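Long-range contacts in YqgE/AlgH family protein (Corynebacterium diphtheriae NCTC 13129, PDB 2GS5), which is of unknown function but belongs to the UPF0301 (AlgH) family of conserved bacterial proteins: residues A[21-26]-A[172-177]; A[48-53]-A[133-138]; A[53-58]-A[76-81]; A[156-161]-A[179-184]. One frame throughout, in Å; residues are numbered along the deposited sequence.

Contact 1 (A[21-26]-A[172-177]); sequences LVAAPS and DVWGDV
W174 NE1 donates to A23 O, and this single polar bond pins a helix to the end of a sheet strand, a helix-on-sheet packing in the AlgH-like fold. The bond is 2.8 Å long from W174 NE1 to A23 O and bends to 155° at the hydrogen; NE1 meets a lone pair of A23 O in the carbonyl plane, and the oxygen itself lies close to the indole plane. Around it the indole is lined by aliphatic carbon: V22 CG1 comes within 3.5 Å of W174 NE1, and P25 CG meets the ring's rim 4.0 Å from W174 CZ2. One helical turn on, V177 CG1 touches V22 CG2 at 3.6 Å. Chi1 of W174 (-176°) sets CG anti to the backbone N, and the ring beyond it reaches strand 19-23; the short segments' axes approach to 9.3 Å. Further out, R34 makes a cation-pi contact with the indole and also donates to P25 O, while V36 of strand 36-42 touches both W174 and V177. D172 is the N-cap of the helix: OD2 bonds T190, and D172 OD1 takes the capping bond from G175 N at 2.9 Å, met from above the carboxylate plane.

Contact 2 (A[48-53]-A[133-138]); sequences FGVNLA and RLFAGH
F135 packs against V50 and L52 in the interior. F135 CB lies 4.0 Å from V50 CG1. CG is anti to the carbonyl carbon (chi1 -57°), and from there the ring presents one face to the valine: V50 CG2 sits over its centre, 4.1 Å from the centroid and 12° off the normal, a CH-pi contact. Farther along one side, CD1 and CE1 both approach the carbonyl oxygen of N51, with F135 CD1 at 3.3 Å from N51 O. At the tip, F135 CZ touches L52 CD2 at 3.5 Å, and Y78 of strand 76-79 packs against the same side chain.

Toward the other end of the contact, H138 runs beside F48, the two side chains pointing the same way. H138 CE1 lies near the plane of the phenyl ring at its edge, 3.8 Å from F48 CD1, with the ring planes 55° apart. H138 NE2 is bonded to N84, which anchors the imidazole's far end. A water links the loop after the strand to R133, accepting from R133 NH1 at 3.0 Å and donating to L52 O, while R133 NH2 reaches A167 O. N51 OD1 takes A53 N in an Asx turn and also accepts from V36 N.

Strand 129-141 pairs antiparallel with strand 47-51 through the backbones of G49 and A139, just beyond H138. The corner at G137 puts its earlier part on another face, where the F135 ring meets V50 and L52, within a curled mixed beta-sheet.

Contact 3 (A[53-58]-A[76-81]); sequences ASRSDV and ALYIGG
The Y78 ring has R55 CA over the centre of one face, 3.9 Å from its centroid in a CH-pi contact, while A76 O and a water lie in its plane at the edge. R55 CG, anti to the backbone N (chi1 -160°), continues over the same ring and comes within 3.5 Å of Y78 CE1. The guanidinium is a second flat group: one of its faces rests on A76 CB, 3.9 Å from R55 CZ, and its plane is turned 49° from that of the phenol. Along the backbone, I79 N donates to S54 O and L77 N to V58 O. Between them L77 O is gripped twice, by S56 N in the carbonyl plane at 2.9 Å and by S56 OG from above it at 2.6 Å. S56 OG also accepts from V58 N at 3.1 Å, forming an ST turn, and S56 CB packs on I79 CD1. The ring-edge water bridges S54 N and I79 O. R55 and Y78 themselves form a non-hydrogen-bonded antiparallel pair: a short antiparallel bridge joins the 55-56 segment, before the corner at D57, to strand 76-79, which on its other flank pairs in parallel with strand 129-141 of the mixed sheet.

Contact 4 (A[156-161]-A[179-184]); sequences FVAPAL and RRQPMP
R180 and Q181 reach across to P159 and A158 from a loop with no regular structure, which follows helix 173-179 and faces the end of strand 155-159. The backbones stay well apart, A158 CA and Q181 CA being 7.6 Å from each other, and side chains span the interval. The R180 chain bends at chi3, and its NH2 donates to P159 O at 3.1 Å, with 145° at the hydrogen; the acceptor lies 18° out of the guanidinium plane. L161 slides past the arginine in the opposite direction, laying CD1 over one face of the guanidinium toward its rim and 3.5 Å from R180 CD. A water in that plane accepts from R180 NE and from Q181 NE2, the latter at 2.9 Å, and donates to P159 O at 2.7 Å. Q181 also bends, at chi2 (-46°), and its amide lies beside the strand: Q181 OE1 is 3.4 Å from F156 CE2, near the ring plane at its edge, and equally close to A158 CB. P182 CD touches F156 CZ more loosely, at 4.2 Å. Beyond the segments, R180 NH2 forms a salt bridge to D164, which also accepts from L161 N, and Q181 NE2 bonds V177 O. P159 O therefore receives both a direct and a water-mediated bond, while the arginine's charge is probably balanced largely by D164 and L161 covers part of one face of its guanidinium.

All four contacts reach one curled mixed sheet, each at a different place. Contact 3 falls within the span of chain enclosed by contact 2, and contact 2 within that of contact 1, whereas contacts 1 and 4 interlace. Contacts 2 and 3, with centres about 8 Å apart, share A53 and use the neighbouring strands 129-141 and 76-79 respectively. Contacts 1 and 4, about 9 Å apart between centres, are joined through the adjacent strands 19-23 and 155-159. V173 of contact 1 packs on L52 and A53, connecting the two pairs. The centres of contacts 3 and 4 lie about 22 Å apart, on opposite sides of the chain's centre, with helix 173-179 and the loop after it packing near strands 19-23 and 155-159.

Contact 1 (A[21-26]-A[172-177])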
loop_
_atom_site.group_PDB
_atom_site.type_symbol
_atom_site.label_atom_id
_atom_site.label_comp_id
_atom_site.label_asym_id
_atom_site.label_seq_id
_atom_site.Cartn_x
_atom_site.Cartn_y
_atom_site.Cartn_z
ATOM N N LEU A 21 -5.411 1.677 4.175
ATOM C CA LEU A 21 -6.186 2.797 4.665
ATOM C C LEU A 21 -6.698 3.522 3.435
ATOM O O LEU A 21 -5.907 4.072 2.662
ATOM C CB LEU A 21 -5.317 3.737 5.491
ATOM C CG LEU A 21 -4.624 3.120 6.704
ATOM C CD1 LEU A 21 -3.589 4.069 7.321
ATOM C CD2 LEU A 21 -5.667 2.693 7.724
ATOM N N VAL A 22 -8.016 3.512 3.250
ATOM C CA VAL A 22 -8.623 4.108 2.066
ATOM C C VAL A 22 -9.100 5.504 2.431
ATOM O O VAL A 22 -9.918 5.655 3.332
ATOM C CB VAL A 22 -9.810 3.276 1.576
ATOM C CG1 VAL A 22 -10.386 3.881 0.300
ATOM C CG2 VAL A 22 -9.394 1.816 1.375
ATOM N N ALA A 23 -8.575 6.523 1.750
ATOM C CA ALA A 23 -8.930 7.915 2.059
ATOM C C ALA A 23 -10.433 8.177 1.887
ATOM O O ALA A 23 -11.047 7.762 0.895
ATOM C CB ALA A 23 -8.136 8.888 1.193
ATOM N N ALA A 24 -11.030 8.870 2.844
ATOM C CA ALA A 24 -12.398 9.360 2.694
ATOM C C ALA A 24 -12.492 10.219 1.439
ATOM O O ALA A 24 -11.570 10.966 1.138
ATOM C CB ALA A 24 -12.800 10.174 3.917
ATOM N N PRO A 25 -13.615 10.111 0.697
ATOM C CA PRO A 25 -13.821 10.967 -0.468
ATOM C C PRO A 25 -13.557 12.452 -0.208
ATOM O O PRO A 25 -13.034 13.149 -1.086
ATOM C CB PRO A 25 -15.295 10.736 -0.801
ATOM C CG PRO A 25 -15.547 9.348 -0.370
ATOM C CD PRO A 25 -14.709 9.134 0.859
ATOM N N SER A 26 -13.893 12.920 0.993
ATOM C CA SER A 26 -13.767 14.329 1.349
ATOM C C SER A 26 -12.347 14.798 1.661
ATOM O O SER A 26 -12.126 15.993 1.818
ATOM C CB SER A 26 -14.673 14.643 2.542
ATOM O OG SER A 26 -14.342 13.828 3.650
ATOM N N ASP A 172 -7.327 3.192 -11.539
ATOM C CA ASP A 172 -7.690 4.084 -10.445
ATOM C C ASP A 172 -7.652 3.207 -9.192
ATOM O O ASP A 172 -8.598 2.478 -8.902
ATOM C CB ASP A 172 -9.091 4.671 -10.683
ATOM C CG ASP A 172 -9.513 5.666 -9.616
ATOM O OD1 ASP A 172 -8.936 5.641 -8.508
ATOM O OD2 ASP A 172 -10.418 6.479 -9.885
ATOM N N VAL A 173 -6.531 3.232 -8.475
ATOM C CA VAL A 173 -6.337 2.293 -7.374
ATOM C C VAL A 173 -7.380 2.526 -6.280
ATOM O O VAL A 173 -7.982 1.572 -5.759
ATOM C CB VAL A 173 -4.915 2.370 -6.792
ATOM C CG1 VAL A 173 -4.806 1.500 -5.552
ATOM C CG2 VAL A 173 -3.894 1.949 -7.831
ATOM N N TRP A 174 -7.609 3.798 -5.960
ATOM C CA TRP A 174 -8.608 4.173 -4.959
ATOM C C TRP A 174 -10.008 3.694 -5.365
ATOM O O TRP A 174 -10.707 3.063 -4.577
ATOM C CB TRP A 174 -8.578 5.686 -4.735
ATOM C CG TRP A 174 -9.494 6.171 -3.667
ATOM C CD1 TRP A 174 -9.208 6.311 -2.339
ATOM C CD2 TRP A 174 -10.839 6.622 -3.836
ATOM N NE1 TRP A 174 -10.299 6.803 -1.666
ATOM C CE2 TRP A 174 -11.319 7.002 -2.560
ATOM C CE3 TRP A 174 -11.697 6.739 -4.943
ATOM C CZ2 TRP A 174 -12.613 7.482 -2.358
ATOM C CZ3 TRP A 174 -12.983 7.218 -4.737
ATOM C CH2 TRP A 174 -13.428 7.587 -3.456
ATOM N N GLY A 175 -10.394 3.961 -6.608
ATOM C CA GLY A 175 -11.671 3.486 -7.121
ATOM C C GLY A 175 -11.833 1.974 -7.068
ATOM O O GLY A 175 -12.887 1.472 -6.669
ATOM N N ASP A 176 -10.789 1.247 -7.465
ATOM C CA ASP A 176 -10.848 -0.208 -7.478
ATOM C C ASP A 176 -11.004 -0.762 -6.062
ATOM O O ASP A 176 -11.778 -1.683 -5.828
ATOM C CB ASP A 176 -9.593 -0.808 -8.123
ATOM C CG ASP A 176 -9.513 -0.560 -9.623
ATOM O OD1 ASP A 176 -10.422 0.069 -10.202
ATOM O OD2 ASP A 176 -8.518 -1.018 -10.234
ATOM N N VAL A 177 -10.293 -0.182 -5.102
ATOM C CA VAL A 177 -10.409 -0.663 -3.718
ATOM C C VAL A 177 -11.807 -0.364 -3.171
ATOM O O VAL A 177 -12.401 -1.209 -2.509
ATOM C CB VAL A 177 -9.324 -0.077 -2.786
ATOM C CG1 VAL A 177 -9.547 -0.547 -1.354
ATOM C CG2 VAL A 177 -7.936 -0.480 -3.282
#

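Contact 2 (A[48-53]-A[133-138])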
loop_
_atom_site.group_PDB
_atom_site.type_symbol
_atom_site.label_atom_id
_atom_site.label_comp_id
_atom_site.label_asym_id
_atom_site.label_seq_id
_atom_site.Cartn_x
_atom_site.Cartn_y
_atom_site.Cartn_z
ATOM N N PHE A 48 3.438 2.858 10.044
ATOM C CA PHE A 48 4.034 3.321 8.791
ATOM C C PHE A 48 3.297 2.727 7.623
ATOM O O PHE A 48 2.876 1.568 7.676
ATOM C CB PHE A 48 5.496 2.880 8.694
ATOM C CG PHE A 48 6.354 3.400 9.813
ATOM C CD1 PHE A 48 7.088 4.560 9.656
ATOM C CD2 PHE A 48 6.417 2.723 11.026
ATOM C CE1 PHE A 48 7.882 5.034 10.693
ATOM C CE2 PHE A 48 7.206 3.187 12.068
ATOM C CZ PHE A 48 7.940 4.350 11.891
ATOM N N GLY A 49 3.172 3.489 6.544
ATOM C CA GLY A 49 2.538 2.993 5.345
ATOM C C GLY A 49 3.064 3.625 4.086
ATOM O O GLY A 49 3.783 4.620 4.142
ATOM N N VAL A 50 2.751 2.989 2.963
ATOM C CA VAL A 50 3.035 3.564 1.658
ATOM C C VAL A 50 1.756 3.637 0.813
ATOM O O VAL A 50 1.010 2.656 0.650
ATOM C CB VAL A 50 4.153 2.787 0.896
ATOM C CG1 VAL A 50 5.532 2.964 1.580
ATOM C CG2 VAL A 50 3.806 1.312 0.723
ATOM N N ASN A 51 1.520 4.823 0.264
ATOM C CA ASN A 51 0.440 5.014 -0.683
ATOM C C ASN A 51 0.687 4.156 -1.912
ATOM O O ASN A 51 1.817 4.098 -2.402
ATOM C CB ASN A 51 0.365 6.490 -1.069
ATOM C CG ASN A 51 -0.889 6.845 -1.855
ATOM O OD1 ASN A 51 -1.808 6.042 -2.020
ATOM N ND2 ASN A 51 -0.923 8.080 -2.346
ATOM N N LEU A 52 -0.368 3.503 -2.394
ATOM C CA LEU A 52 -0.317 2.662 -3.585
ATOM C C LEU A 52 -0.856 3.350 -4.838
ATOM O O LEU A 52 -0.759 2.794 -5.935
ATOM C CB LEU A 52 -1.132 1.383 -3.354
ATOM C CG LEU A 52 -0.749 0.534 -2.145
ATOM C CD1 LEU A 52 -1.622 -0.722 -2.102
ATOM C CD2 LEU A 52 0.729 0.159 -2.198
ATOM N N ALA A 53 -1.411 4.548 -4.669
ATOM C CA ALA A 53 -2.262 5.162 -5.687
ATOM C C ALA A 53 -1.592 6.208 -6.557
ATOM O O ALA A 53 -2.229 6.720 -7.493
ATOM C CB ALA A 53 -3.502 5.767 -5.019
ATOM N N ARG A 133 6.732 -3.626 -6.439
ATOM C CA ARG A 133 6.636 -2.200 -6.726
ATOM C C ARG A 133 7.493 -1.449 -5.723
ATOM O O ARG A 133 7.606 -1.864 -4.566
ATOM C CB ARG A 133 5.175 -1.751 -6.626
ATOM C CG ARG A 133 4.921 -0.297 -7.019
ATOM C CD ARG A 133 3.552 -0.122 -7.649
ATOM N NE ARG A 133 3.525 -0.694 -8.992
ATOM C CZ ARG A 133 2.425 -0.891 -9.712
ATOM N NH1 ARG A 133 1.238 -0.582 -9.217
ATOM N NH2 ARG A 133 2.528 -1.424 -10.930
ATOM N N LEU A 134 8.101 -0.362 -6.183
ATOM C CA LEU A 134 9.009 0.443 -5.359
ATOM C C LEU A 134 8.374 1.781 -5.024
ATOM O O LEU A 134 7.789 2.434 -5.884
ATOM C CB LEU A 134 10.336 0.663 -6.082
ATOM C CG LEU A 134 11.153 -0.613 -6.284
ATOM C CD1 LEU A 134 12.341 -0.366 -7.186
ATOM C CD2 LEU A 134 11.634 -1.165 -4.951
ATOM N N PHE A 135 8.519 2.187 -3.767
ATOM C CA PHE A 135 7.889 3.397 -3.254
ATOM C C PHE A 135 8.903 4.336 -2.648
ATOM O O PHE A 135 9.684 3.937 -1.792
ATOM C CB PHE A 135 6.847 3.041 -2.201
ATOM C CG PHE A 135 5.798 2.112 -2.714
ATOM C CD1 PHE A 135 4.610 2.596 -3.245
ATOM C CD2 PHE A 135 6.026 0.736 -2.725
ATOM C CE1 PHE A 135 3.657 1.741 -3.765
ATOM C CE2 PHE A 135 5.067 -0.125 -3.227
ATOM C CZ PHE A 135 3.888 0.372 -3.750
ATOM N N ALA A 136 8.874 5.587 -3.097
ATOM C CA ALA A 136 9.730 6.643 -2.570
ATOM C C ALA A 136 8.941 7.408 -1.523
ATOM O O ALA A 136 7.868 7.936 -1.817
ATOM C CB ALA A 136 10.172 7.581 -3.703
ATOM N N GLY A 137 9.452 7.445 -0.300
ATOM C CA GLY A 137 8.787 8.137 0.790
ATOM C C GLY A 137 7.745 7.268 1.452
ATOM O O GLY A 137 7.392 6.198 0.948
ATOM N N HIS A 138 7.249 7.723 2.592
ATOM C CA HIS A 138 6.228 6.994 3.320
ATOM C C HIS A 138 5.385 7.938 4.161
ATOM O O HIS A 138 5.664 9.136 4.240
ATOM C CB HIS A 138 6.872 5.935 4.215
ATOM C CG HIS A 138 7.719 6.509 5.298
ATOM N ND1 HIS A 138 7.234 6.821 6.547
ATOM C CD2 HIS A 138 9.025 6.862 5.304
ATOM C CE1 HIS A 138 8.212 7.319 7.282
ATOM N NE2 HIS A 138 9.308 7.356 6.552
HETATM O O HOH W 1 0.219 0.261 -6.553
#

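Contact 3 (A[53-58]-A[76-81])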
loop_
_atom_site.group_PDB
_atom_site.type_symbol
_atom_site.label_atom_id
_atom_site.label_comp_id
_atom_site.label_asym_id
_atom_site.label_seq_id
_atom_site.Cartn_x
_atom_site.Cartn_y
_atom_site.Cartn_z
ATOM N N ALA A 53 -1.411 4.548 -4.669
ATOM C CA ALA A 53 -2.262 5.162 -5.687
ATOM C C ALA A 53 -1.592 6.208 -6.557
ATOM O O ALA A 53 -2.229 6.720 -7.493
ATOM C CB ALA A 53 -3.502 5.767 -5.019
ATOM N N SER A 54 -0.327 6.529 -6.288
ATOM C CA SER A 54 0.301 7.693 -6.912
ATOM C C SER A 54 1.654 7.394 -7.555
ATOM O O SER A 54 2.679 7.407 -6.902
ATOM C CB SER A 54 0.465 8.802 -5.883
ATOM O OG SER A 54 0.861 10.009 -6.516
ATOM N N ARG A 55 1.634 7.160 -8.856
ATOM C CA ARG A 55 2.830 6.893 -9.630
ATOM C C ARG A 55 3.643 8.181 -9.830
ATOM O O ARG A 55 3.065 9.258 -10.035
ATOM C CB ARG A 55 2.373 6.353 -10.983
ATOM C CG ARG A 55 3.378 5.588 -11.766
ATOM C CD ARG A 55 3.047 5.648 -13.225
ATOM N NE ARG A 55 4.056 6.486 -13.861
ATOM C CZ ARG A 55 4.734 6.179 -14.961
ATOM N NH1 ARG A 55 4.457 5.081 -15.660
ATOM N NH2 ARG A 55 5.652 7.023 -15.399
ATOM N N SER A 56 4.973 8.081 -9.767
ATOM C CA SER A 56 5.841 9.202 -10.143
ATOM C C SER A 56 6.347 9.034 -11.570
ATOM O O SER A 56 6.122 8.008 -12.207
ATOM C CB SER A 56 7.026 9.344 -9.182
ATOM O OG SER A 56 8.125 8.526 -9.563
ATOM N N ASP A 57 7.052 10.051 -12.049
ATOM C CA ASP A 57 7.647 10.018 -13.379
ATOM C C ASP A 57 9.117 9.589 -13.351
ATOM O O ASP A 57 9.806 9.679 -14.369
ATOM C CB ASP A 57 7.492 11.388 -14.039
ATOM C CG ASP A 57 6.035 11.765 -14.239
ATOM O OD1 ASP A 57 5.313 11.007 -14.929
ATOM O OD2 ASP A 57 5.608 12.810 -13.701
ATOM N N VAL A 58 9.586 9.094 -12.206
ATOM C CA VAL A 58 10.972 8.665 -12.062
ATOM C C VAL A 58 11.084 7.161 -12.315
ATOM O O VAL A 58 10.504 6.355 -11.597
ATOM C CB VAL A 58 11.520 8.986 -10.653
ATOM C CG1 VAL A 58 12.964 8.515 -10.525
ATOM C CG2 VAL A 58 11.403 10.494 -10.362
ATOM N N ALA A 76 8.337 2.408 -12.564
ATOM C CA ALA A 76 8.568 3.752 -12.062
ATOM C C ALA A 76 8.411 3.709 -10.554
ATOM O O ALA A 76 7.669 2.881 -10.023
ATOM C CB ALA A 76 7.542 4.722 -12.646
ATOM N N LEU A 77 9.101 4.612 -9.872
ATOM C CA LEU A 77 8.885 4.786 -8.449
ATOM C C LEU A 77 7.473 5.324 -8.247
ATOM O O LEU A 77 7.016 6.211 -8.986
ATOM C CB LEU A 77 9.896 5.765 -7.857
ATOM C CG LEU A 77 11.355 5.297 -7.804
ATOM C CD1 LEU A 77 12.253 6.405 -7.243
ATOM C CD2 LEU A 77 11.469 4.039 -6.977
ATOM N N TYR A 78 6.795 4.775 -7.243
ATOM C CA TYR A 78 5.528 5.318 -6.775
ATOM C C TYR A 78 5.834 6.220 -5.579
ATOM O O TYR A 78 6.824 6.005 -4.877
ATOM C CB TYR A 78 4.566 4.175 -6.412
ATOM C CG TYR A 78 3.831 3.637 -7.639
ATOM C CD1 TYR A 78 4.533 3.140 -8.728
ATOM C CD2 TYR A 78 2.439 3.635 -7.704
ATOM C CE1 TYR A 78 3.884 2.671 -9.849
ATOM C CE2 TYR A 78 1.773 3.167 -8.835
ATOM C CZ TYR A 78 2.502 2.674 -9.896
ATOM O OH TYR A 78 1.841 2.202 -11.029
ATOM N N ILE A 79 5.005 7.235 -5.368
ATOM C CA ILE A 79 5.201 8.163 -4.254
ATOM C C ILE A 79 4.503 7.557 -3.049
ATOM O O ILE A 79 3.274 7.520 -2.982
ATOM C CB ILE A 79 4.631 9.543 -4.566
ATOM C CG1 ILE A 79 5.287 10.096 -5.830
ATOM C CG2 ILE A 79 4.866 10.502 -3.374
ATOM C CD1 ILE A 79 6.756 10.372 -5.660
ATOM N N GLY A 80 5.288 7.033 -2.122
ATOM C CA GLY A 80 4.733 6.358 -0.957
ATOM C C GLY A 80 4.150 7.269 0.097
ATOM O O GLY A 80 3.260 6.875 0.847
ATOM N N GLY A 81 4.636 8.504 0.154
ATOM C CA GLY A 81 4.189 9.438 1.166
ATOM C C GLY A 81 5.114 10.629 1.263
ATOM O O GLY A 81 6.117 10.722 0.546
HETATM O O HOH W 2 1.815 5.631 -4.647
#

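Contact 4 (A[156-161]-A[179-184])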
loop_
_atom_site.group_PDB
_atom_site.type_symbol
_atom_site.label_atom_id
_atom_site.label_comp_id
_atom_site.label_asym_id
_atom_site.label_seq_id
_atom_site.Cartn_x
_atom_site.Cartn_y
_atom_site.Cartn_z
ATOM N N PHE A 156 -10.984 4.286 5.746
ATOM C CA PHE A 156 -11.648 2.998 5.860
ATOM C C PHE A 156 -10.568 1.927 5.744
ATOM O O PHE A 156 -9.787 1.919 4.794
ATOM C CB PHE A 156 -12.713 2.829 4.773
ATOM C CG PHE A 156 -13.499 1.550 4.886
ATOM C CD1 PHE A 156 -14.620 1.472 5.692
ATOM C CD2 PHE A 156 -13.108 0.421 4.180
ATOM C CE1 PHE A 156 -15.352 0.291 5.789
ATOM C CE2 PHE A 156 -13.821 -0.746 4.280
ATOM C CZ PHE A 156 -14.933 -0.824 5.078
ATOM N N VAL A 157 -10.525 1.042 6.732
ATOM C CA VAL A 157 -9.514 -0.006 6.799
ATOM C C VAL A 157 -10.026 -1.235 6.074
ATOM O O VAL A 157 -11.102 -1.737 6.399
ATOM C CB VAL A 157 -9.173 -0.341 8.248
ATOM C CG1 VAL A 157 -8.073 -1.397 8.341
ATOM C CG2 VAL A 157 -8.749 0.904 8.956
ATOM N N ALA A 158 -9.274 -1.699 5.080
ATOM C CA ALA A 158 -9.670 -2.855 4.263
ATOM C C ALA A 158 -8.476 -3.739 3.954
ATOM O O ALA A 158 -7.348 -3.269 3.913
ATOM C CB ALA A 158 -10.294 -2.392 2.956
ATOM N N PRO A 159 -8.723 -5.038 3.746
ATOM C CA PRO A 159 -7.600 -5.874 3.319
ATOM C C PRO A 159 -7.053 -5.473 1.947
ATOM O O PRO A 159 -7.819 -5.191 1.027
ATOM C CB PRO A 159 -8.178 -7.288 3.290
ATOM C CG PRO A 159 -9.639 -7.144 3.420
ATOM C CD PRO A 159 -9.972 -5.791 3.921
ATOM N N ALA A 160 -5.725 -5.416 1.835
ATOM C CA ALA A 160 -5.066 -5.192 0.553
ATOM C C ALA A 160 -5.051 -6.495 -0.233
ATOM O O ALA A 160 -5.026 -7.580 0.364
ATOM C CB ALA A 160 -3.638 -4.684 0.761
ATOM N N LEU A 161 -5.089 -6.382 -1.560
ATOM C CA LEU A 161 -4.868 -7.519 -2.452
ATOM C C LEU A 161 -3.577 -7.329 -3.241
ATOM O O LEU A 161 -3.127 -6.213 -3.454
ATOM C CB LEU A 161 -6.017 -7.685 -3.447
ATOM C CG LEU A 161 -7.388 -8.047 -2.891
ATOM C CD1 LEU A 161 -8.393 -8.153 -4.034
ATOM C CD2 LEU A 161 -7.349 -9.339 -2.078
ATOM N N ARG A 179 -14.564 -0.247 -4.785
ATOM C CA ARG A 179 -15.499 -1.210 -5.385
ATOM C C ARG A 179 -15.537 -2.599 -4.722
ATOM O O ARG A 179 -16.529 -3.325 -4.887
ATOM C CB ARG A 179 -15.219 -1.366 -6.872
ATOM C CG ARG A 179 -15.884 -0.302 -7.705
ATOM C CD ARG A 179 -15.575 -0.515 -9.179
ATOM N NE ARG A 179 -14.257 -0.003 -9.557
ATOM C CZ ARG A 179 -13.985 1.288 -9.759
ATOM N NH1 ARG A 179 -12.769 1.655 -10.123
ATOM N NH2 ARG A 179 -14.920 2.210 -9.600
ATOM N N ARG A 180 -14.482 -2.965 -3.993
ATOM C CA ARG A 180 -14.438 -4.236 -3.254
ATOM C C ARG A 180 -15.122 -4.194 -1.895
ATOM O O ARG A 180 -15.293 -5.237 -1.262
ATOM C CB ARG A 180 -12.991 -4.653 -2.969
ATOM C CG ARG A 180 -12.125 -4.934 -4.152
ATOM C CD ARG A 180 -10.980 -5.851 -3.741
ATOM N NE ARG A 180 -10.106 -5.300 -2.689
ATOM C CZ ARG A 180 -9.005 -4.577 -2.917
ATOM N NH1 ARG A 180 -8.632 -4.273 -4.154
ATOM N NH2 ARG A 180 -8.269 -4.153 -1.897
ATOM N N GLN A 181 -15.462 -3.002 -1.412
ATOM C CA GLN A 181 -15.922 -2.837 -0.029
ATOM C C GLN A 181 -17.429 -2.988 0.089
ATOM O O GLN A 181 -18.122 -2.927 -0.913
ATOM C CB GLN A 181 -15.457 -1.480 0.504
ATOM C CG GLN A 181 -13.951 -1.242 0.351
ATOM C CD GLN A 181 -13.121 -2.442 0.799
ATOM O OE1 GLN A 181 -13.409 -3.042 1.827
ATOM N NE2 GLN A 181 -12.096 -2.793 0.025
ATOM N N PRO A 182 -17.928 -3.219 1.317
ATOM C CA PRO A 182 -19.363 -3.340 1.512
ATOM C C PRO A 182 -20.117 -2.100 1.062
ATOM O O PRO A 182 -19.580 -0.992 1.100
ATOM C CB PRO A 182 -19.499 -3.515 3.034
ATOM C CG PRO A 182 -18.203 -4.083 3.453
ATOM C CD PRO A 182 -17.196 -3.409 2.583
HETATM N N MSE A 183 -21.365 -2.286 0.663
HETATM C CA MSE A 183 -22.217 -1.150 0.372
HETATM C C MSE A 183 -22.322 -0.270 1.607
HETATM O O MSE A 183 -22.319 -0.776 2.738
HETATM C CB MSE A 183 -23.599 -1.603 -0.081
HETATM C CG MSE A 183 -23.610 -2.175 -1.470
HETATM SE SE MSE A 183 -23.416 -0.814 -2.863
HETATM C CE MSE A 183 -25.227 -0.092 -2.801
ATOM N N PRO A 184 -22.440 1.049 1.409
ATOM C CA PRO A 184 -22.561 1.756 0.134
ATOM C C PRO A 184 -21.255 2.217 -0.517
ATOM O O PRO A 184 -21.302 3.030 -1.427
ATOM C CB PRO A 184 -23.374 2.982 0.537
ATOM C CG PRO A 184 -22.840 3.310 1.901
ATOM C CD PRO A 184 -22.548 1.980 2.547
HETATM O O HOH W 3 -10.472 -5.197 0.324
#